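Local coordinates for peptide ABC transporter, peptide-binding protein (Thermus thermophilus, PDB 2D5W) that binds oligopeptides, here holding a pentapeptide, and probably delivers them to a membrane ABC transporter for uptake, at residues S28-K33 against V445-E450; P43-N48 against T59-L64. All coordinates share one frame; numbering follows the deposited sequence.

Interaction 1. Residues S28-K33 against V445-E450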
loop_
_atom_site.group_PDB
_atom_site.type_symbol
_atom_site.label_atom_id
_atom_site.label_comp_id
_atom_site.label_asym_id
_atom_site.label_seq_id
_atom_site.Cartn_x
_atom_site.Cartn_y
_atom_site.Cartn_z
ATOM N N SER A 28 4.324 0.075 9.717
ATOM C CA SER A 28 4.616 -0.228 8.324
ATOM C C SER A 28 3.360 -0.606 7.568
ATOM O O SER A 28 2.567 -1.438 8.022
ATOM C CB SER A 28 5.608 -1.377 8.181
ATOM O OG SER A 28 5.689 -1.750 6.812
ATOM N N ASN A 29 3.188 0.010 6.407
ATOM C CA ASN A 29 2.060 -0.287 5.549
ATOM C C ASN A 29 2.615 -0.781 4.208
ATOM O O ASN A 29 1.977 -0.652 3.168
ATOM C CB ASN A 29 1.189 0.955 5.362
ATOM C CG ASN A 29 -0.095 0.648 4.635
ATOM O OD1 ASN A 29 -0.699 -0.402 4.842
ATOM N ND2 ASN A 29 -0.528 1.570 3.784
ATOM N N GLN A 30 3.815 -1.350 4.250
ATOM C CA GLN A 30 4.466 -1.887 3.057
ATOM C C GLN A 30 3.588 -2.908 2.354
ATOM O O GLN A 30 2.970 -3.761 2.997
ATOM C CB GLN A 30 5.761 -2.601 3.431
ATOM C CG GLN A 30 6.920 -1.722 3.825
ATOM C CD GLN A 30 7.973 -2.527 4.550
ATOM O OE1 GLN A 30 7.792 -2.903 5.708
ATOM N NE2 GLN A 30 9.070 -2.824 3.866
ATOM N N ALA A 31 3.557 -2.840 1.031
ATOM C CA ALA A 31 2.793 -3.796 0.251
ATOM C C ALA A 31 3.296 -5.218 0.522
ATOM O O ALA A 31 2.497 -6.147 0.623
ATOM C CB ALA A 31 2.911 -3.475 -1.236
ATOM N N ILE A 32 4.608 -5.395 0.659
ATOM C CA ILE A 32 5.132 -6.739 0.891
ATOM C C ILE A 32 4.638 -7.300 2.223
ATOM O O ILE A 32 4.352 -8.496 2.332
ATOM C CB ILE A 32 6.700 -6.782 0.812
ATOM C CG1 ILE A 32 7.195 -8.224 0.990
ATOM C CG2 ILE A 32 7.322 -5.874 1.863
ATOM C CD1 ILE A 32 6.678 -9.203 -0.046
ATOM N N LYS A 33 4.520 -6.441 3.230
ATOM C CA LYS A 33 4.029 -6.862 4.538
ATOM C C LYS A 33 2.579 -7.352 4.425
ATOM O O LYS A 33 2.225 -8.407 4.948
ATOM C CB LYS A 33 4.136 -5.689 5.516
ATOM C CG LYS A 33 3.580 -5.932 6.913
ATOM C CD LYS A 33 3.924 -4.741 7.802
ATOM C CE LYS A 33 3.255 -4.797 9.163
ATOM N NZ LYS A 33 1.889 -4.201 9.141
ATOM N N VAL A 445 13.299 0.569 5.517
ATOM C CA VAL A 445 13.701 1.818 6.154
ATOM C C VAL A 445 12.847 2.997 5.685
ATOM O O VAL A 445 12.230 3.684 6.497
ATOM C CB VAL A 445 15.190 2.146 5.866
ATOM C CG1 VAL A 445 15.530 3.538 6.389
ATOM C CG2 VAL A 445 16.087 1.114 6.533
ATOM N N VAL A 446 12.782 3.217 4.374
ATOM C CA VAL A 446 12.038 4.363 3.859
ATOM C C VAL A 446 10.526 4.302 4.013
ATOM O O VAL A 446 9.863 5.340 4.036
ATOM C CB VAL A 446 12.383 4.652 2.369
ATOM C CG1 VAL A 446 13.878 4.895 2.225
ATOM C CG2 VAL A 446 11.930 3.504 1.474
ATOM N N PHE A 447 9.973 3.100 4.136
ATOM C CA PHE A 447 8.530 2.964 4.280
ATOM C C PHE A 447 8.080 2.790 5.730
ATOM O O PHE A 447 6.901 2.560 5.994
ATOM C CB PHE A 447 8.020 1.815 3.403
ATOM C CG PHE A 447 8.223 2.045 1.924
ATOM C CD1 PHE A 447 8.542 0.979 1.091
ATOM C CD2 PHE A 447 8.101 3.318 1.362
ATOM C CE1 PHE A 447 8.741 1.168 -0.274
ATOM C CE2 PHE A 447 8.298 3.517 -0.010
ATOM C CZ PHE A 447 8.619 2.437 -0.824
ATOM N N ALA A 448 9.020 2.885 6.667
ATOM C CA ALA A 448 8.683 2.804 8.086
ATOM C C ALA A 448 8.104 4.175 8.443
ATOM O O ALA A 448 8.538 5.201 7.898
ATOM C CB ALA A 448 9.926 2.520 8.917
ATOM N N ASP A 449 7.133 4.193 9.352
ATOM C CA ASP A 449 6.480 5.435 9.747
ATOM C C ASP A 449 7.416 6.593 10.065
ATOM O O ASP A 449 7.184 7.721 9.619
ATOM C CB ASP A 449 5.529 5.200 10.940
ATOM C CG ASP A 449 6.236 4.689 12.202
ATOM O OD1 ASP A 449 5.587 4.730 13.274
ATOM O OD2 ASP A 449 7.402 4.242 12.149
ATOM N N GLU A 450 8.479 6.316 10.813
ATOM C CA GLU A 450 9.411 7.355 11.217
ATOM C C GLU A 450 10.142 8.030 10.072
ATOM O O GLU A 450 10.847 9.017 10.281
ATOM C CB GLU A 450 10.397 6.809 12.251
ATOM C CG GLU A 450 9.696 6.313 13.508
ATOM C CD GLU A 450 10.589 6.313 14.731
ATOM O OE1 GLU A 450 11.686 5.723 14.671
ATOM O OE2 GLU A 450 10.183 6.903 15.757
HETATM O O HOH W 1 4.502 1.862 4.794
#
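Ser28 and Phe447 bring two non-helical bends together, the CA of Ser28 lying 4.3 Å from the carbonyl O of Phe447, and no direct hydrogen bond crosses the gap. Water 1 spans it instead: it accepts from Asn29 N and donates to Phe447 O, at 2.8 Å from each. Gln30, at the N-cap position of helix 31-40, makes the side-chain contact. With CG anti to its own carbonyl carbon (chi1 -73°), the side chain lies beside the backbone N and its CG meets Phe447 CB at 3.7 Å, reaching the ring obliquely; the amide and ring planes stand 53° apart. Val446 CG2 sits over the centre of one face of that ring. The amide of Gln30 is held by Ser28, whose OG donates to Gln30 OE1 at 2.6 Å, in the carbonyl plane on a lone pair. In return Gln30 N donates almost straight (168°) to Ser28 OG, closing an ST turn. Arg17 N also reaches OE1, while NE2 binds Glu15 O and Ser443 OG. Cutting the side chain back to an alanine is likely to leave Ser28 OG and Arg17 N without their acceptor and open a gap beside Phe447 CB. Aliphatic packing and one water thus join the segments while the buried amide is fully occupied; Ala31 bonds the bound peptide's backbone and Phe447 packs on its apolar side chain, consistent with a contact joining two parts of the peptide site.

Interaction 2. Residues P43-N48 against T59-L64; sequences PFIGFN and TEVPTL
Ile45 points its side chain at the loop 59-64, and its terminal methyl does nearly all the touching. With CG1 anti to the carbonyl carbon (chi1 -59°) and a second turn at chi2 -61°, CD1 is carried up to the backbone of the loop, where it lies 3.9 Å from the carbonyl O of Glu60 and 4.0 Å from Val61 CA. Two apolar groups meet the same methyl: Val61 through CG2, with Ile45 CD1 to Val61 CG2 at 4.2 Å, and Pro62 through CD, the ring carbon bonded to the nitrogen, with Ile45 CD1 to Pro62 CD also at 4.2 Å. Neither Val61 nor Pro62 aims its side chain squarely at the strand; the isoleucine reaches them with the end of its chain, and the CA atoms of Ile45 and Val61 stay 6.7 Å apart. No hydrogen bond joins the two segments, so van der Waals packing carries the contact. Glu60 turns its side chain away and forms a salt bridge with Arg68. Pro62 continues the apolar patch onto Leu69 and Met83, Val61 rests on Pro55, and Asn66 bonds Val61 O and Thr63 N. Phe44 and Ile45 together face Ile153 in a classic beta bulge, at the start of the strand that pairs antiparallel with 53-55. The arrangement is that of a small two-stranded beta hairpin whose following loop folds back over an apolar residue of its first strand on the way to strand 69-75.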
loop_
_atom_site.group_PDB
_atom_site.type_symbol
_atom_site.label_atom_id
_atom_site.label_comp_id
_atom_site.label_asym_id
_atom_site.label_seq_id
_atom_site.Cartn_x
_atom_site.Cartn_y
_atom_site.Cartn_z
ATOM N N PRO A 43 -9.173 -12.919 6.331
ATOM C CA PRO A 43 -10.255 -11.959 6.546
ATOM C C PRO A 43 -11.586 -12.667 6.783
ATOM O O PRO A 43 -11.696 -13.883 6.613
ATOM C CB PRO A 43 -10.265 -11.176 5.243
ATOM C CG PRO A 43 -9.969 -12.255 4.229
ATOM C CD PRO A 43 -8.850 -13.041 4.896
ATOM N N PHE A 44 -12.592 -11.904 7.194
ATOM C CA PHE A 44 -13.922 -12.465 7.377
ATOM C C PHE A 44 -14.493 -12.621 5.971
ATOM O O PHE A 44 -15.081 -13.647 5.633
ATOM C CB PHE A 44 -14.802 -11.518 8.197
ATOM C CG PHE A 44 -14.433 -11.456 9.651
ATOM C CD1 PHE A 44 -14.161 -10.238 10.264
ATOM C CD2 PHE A 44 -14.353 -12.619 10.408
ATOM C CE1 PHE A 44 -13.814 -10.179 11.610
ATOM C CE2 PHE A 44 -14.006 -12.571 11.754
ATOM C CZ PHE A 44 -13.737 -11.348 12.357
ATOM N N ILE A 45 -14.292 -11.585 5.161
ATOM C CA ILE A 45 -14.746 -11.549 3.777
ATOM C C ILE A 45 -13.529 -11.259 2.902
ATOM O O ILE A 45 -12.810 -10.286 3.137
ATOM C CB ILE A 45 -15.784 -10.423 3.556
ATOM C CG1 ILE A 45 -16.996 -10.639 4.469
ATOM C CG2 ILE A 45 -16.196 -10.374 2.083
ATOM C CD1 ILE A 45 -17.738 -11.936 4.233
ATOM N N GLY A 46 -13.290 -12.107 1.908
ATOM C CA GLY A 46 -12.165 -11.889 1.017
ATOM C C GLY A 46 -12.621 -11.261 -0.287
ATOM O O GLY A 46 -13.813 -11.017 -0.476
ATOM N N PHE A 47 -11.676 -10.975 -1.176
ATOM C CA PHE A 47 -11.992 -10.395 -2.481
ATOM C C PHE A 47 -11.182 -11.218 -3.479
ATOM O O PHE A 47 -9.950 -11.201 -3.451
ATOM C CB PHE A 47 -11.582 -8.918 -2.525
ATOM C CG PHE A 47 -12.283 -8.125 -3.598
ATOM C CD1 PHE A 47 -11.568 -7.564 -4.654
ATOM C CD2 PHE A 47 -13.663 -7.931 -3.549
ATOM C CE1 PHE A 47 -12.218 -6.822 -5.644
ATOM C CE2 PHE A 47 -14.320 -7.192 -4.532
ATOM C CZ PHE A 47 -13.594 -6.637 -5.580
ATOM N N ASN A 48 -11.871 -11.948 -4.354
ATOM C CA ASN A 48 -11.182 -12.822 -5.294
ATOM C C ASN A 48 -10.706 -12.202 -6.602
ATOM O O ASN A 48 -10.890 -11.013 -6.850
ATOM C CB ASN A 48 -12.030 -14.075 -5.574
ATOM C CG ASN A 48 -13.324 -13.771 -6.308
ATOM O OD1 ASN A 48 -13.413 -12.815 -7.073
ATOM N ND2 ASN A 48 -14.332 -14.612 -6.094
ATOM N N THR A 59 -19.390 -16.631 7.631
ATOM C CA THR A 59 -20.250 -17.634 7.004
ATOM C C THR A 59 -20.773 -17.274 5.621
ATOM O O THR A 59 -20.990 -18.156 4.789
ATOM C CB THR A 59 -21.471 -17.939 7.878
ATOM O OG1 THR A 59 -22.227 -16.737 8.062
ATOM C CG2 THR A 59 -21.041 -18.485 9.234
ATOM N N GLU A 60 -20.996 -15.989 5.377
ATOM C CA GLU A 60 -21.510 -15.564 4.086
ATOM C C GLU A 60 -21.379 -14.066 3.886
ATOM O O GLU A 60 -21.306 -13.295 4.845
ATOM C CB GLU A 60 -22.979 -15.980 3.935
ATOM C CG GLU A 60 -23.918 -15.365 4.954
ATOM C CD GLU A 60 -25.369 -15.761 4.723
ATOM O OE1 GLU A 60 -26.234 -15.335 5.513
ATOM O OE2 GLU A 60 -25.644 -16.498 3.753
ATOM N N VAL A 61 -21.343 -13.659 2.624
ATOM C CA VAL A 61 -21.230 -12.251 2.280
ATOM C C VAL A 61 -22.559 -11.553 2.555
ATOM O O VAL A 61 -23.612 -12.006 2.107
ATOM C CB VAL A 61 -20.873 -12.079 0.790
ATOM C CG1 VAL A 61 -20.832 -10.607 0.429
ATOM C CG2 VAL A 61 -19.528 -12.732 0.501
ATOM N N PRO A 62 -22.529 -10.451 3.315
ATOM C CA PRO A 62 -23.765 -9.724 3.617
ATOM C C PRO A 62 -24.299 -8.992 2.391
ATOM O O PRO A 62 -23.536 -8.386 1.640
ATOM C CB PRO A 62 -23.338 -8.763 4.720
ATOM C CG PRO A 62 -21.897 -8.492 4.393
ATOM C CD PRO A 62 -21.383 -9.870 4.033
ATOM N N THR A 63 -25.609 -9.062 2.179
ATOM C CA THR A 63 -26.235 -8.389 1.046
ATOM C C THR A 63 -27.611 -7.898 1.462
ATOM O O THR A 63 -28.100 -8.234 2.541
ATOM C CB THR A 63 -26.431 -9.333 -0.152
ATOM O OG1 THR A 63 -27.423 -10.315 0.175
ATOM C CG2 THR A 63 -25.125 -10.029 -0.511
ATOM N N LEU A 64 -28.234 -7.094 0.611
ATOM C CA LEU A 64 -29.570 -6.604 0.902
ATOM C C LEU A 64 -30.509 -7.798 0.793
ATOM O O LEU A 64 -31.457 -7.935 1.569
ATOM C CB LEU A 64 -29.982 -5.530 -0.106
ATOM C CG LEU A 64 -29.288 -4.171 -0.001
ATOM C CD1 LEU A 64 -29.657 -3.317 -1.207
ATOM C CD2 LEU A 64 -29.701 -3.483 1.292
#

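In the fold
The two contacts lie about 28 Å apart between centres, with about 12 Å between their nearest atoms, and do not touch. Interaction 1 is deep, its centre about 9 Å from the centre of the chain and beside the bound peptide; the centre of interaction 2 is about 22 Å from it. Their first segments are near neighbours in sequence: helix 31-40 leads from 28-33 to strand 45-47. Segment 59-64 follows shortly after, before strand 69-75, whereas 445-450 returns some 380 residues later. Interaction 1 therefore ties distant parts of the chain together at the peptide site, while interaction 2 is local packing between a hairpin strand and the loop that leaves the hairpin.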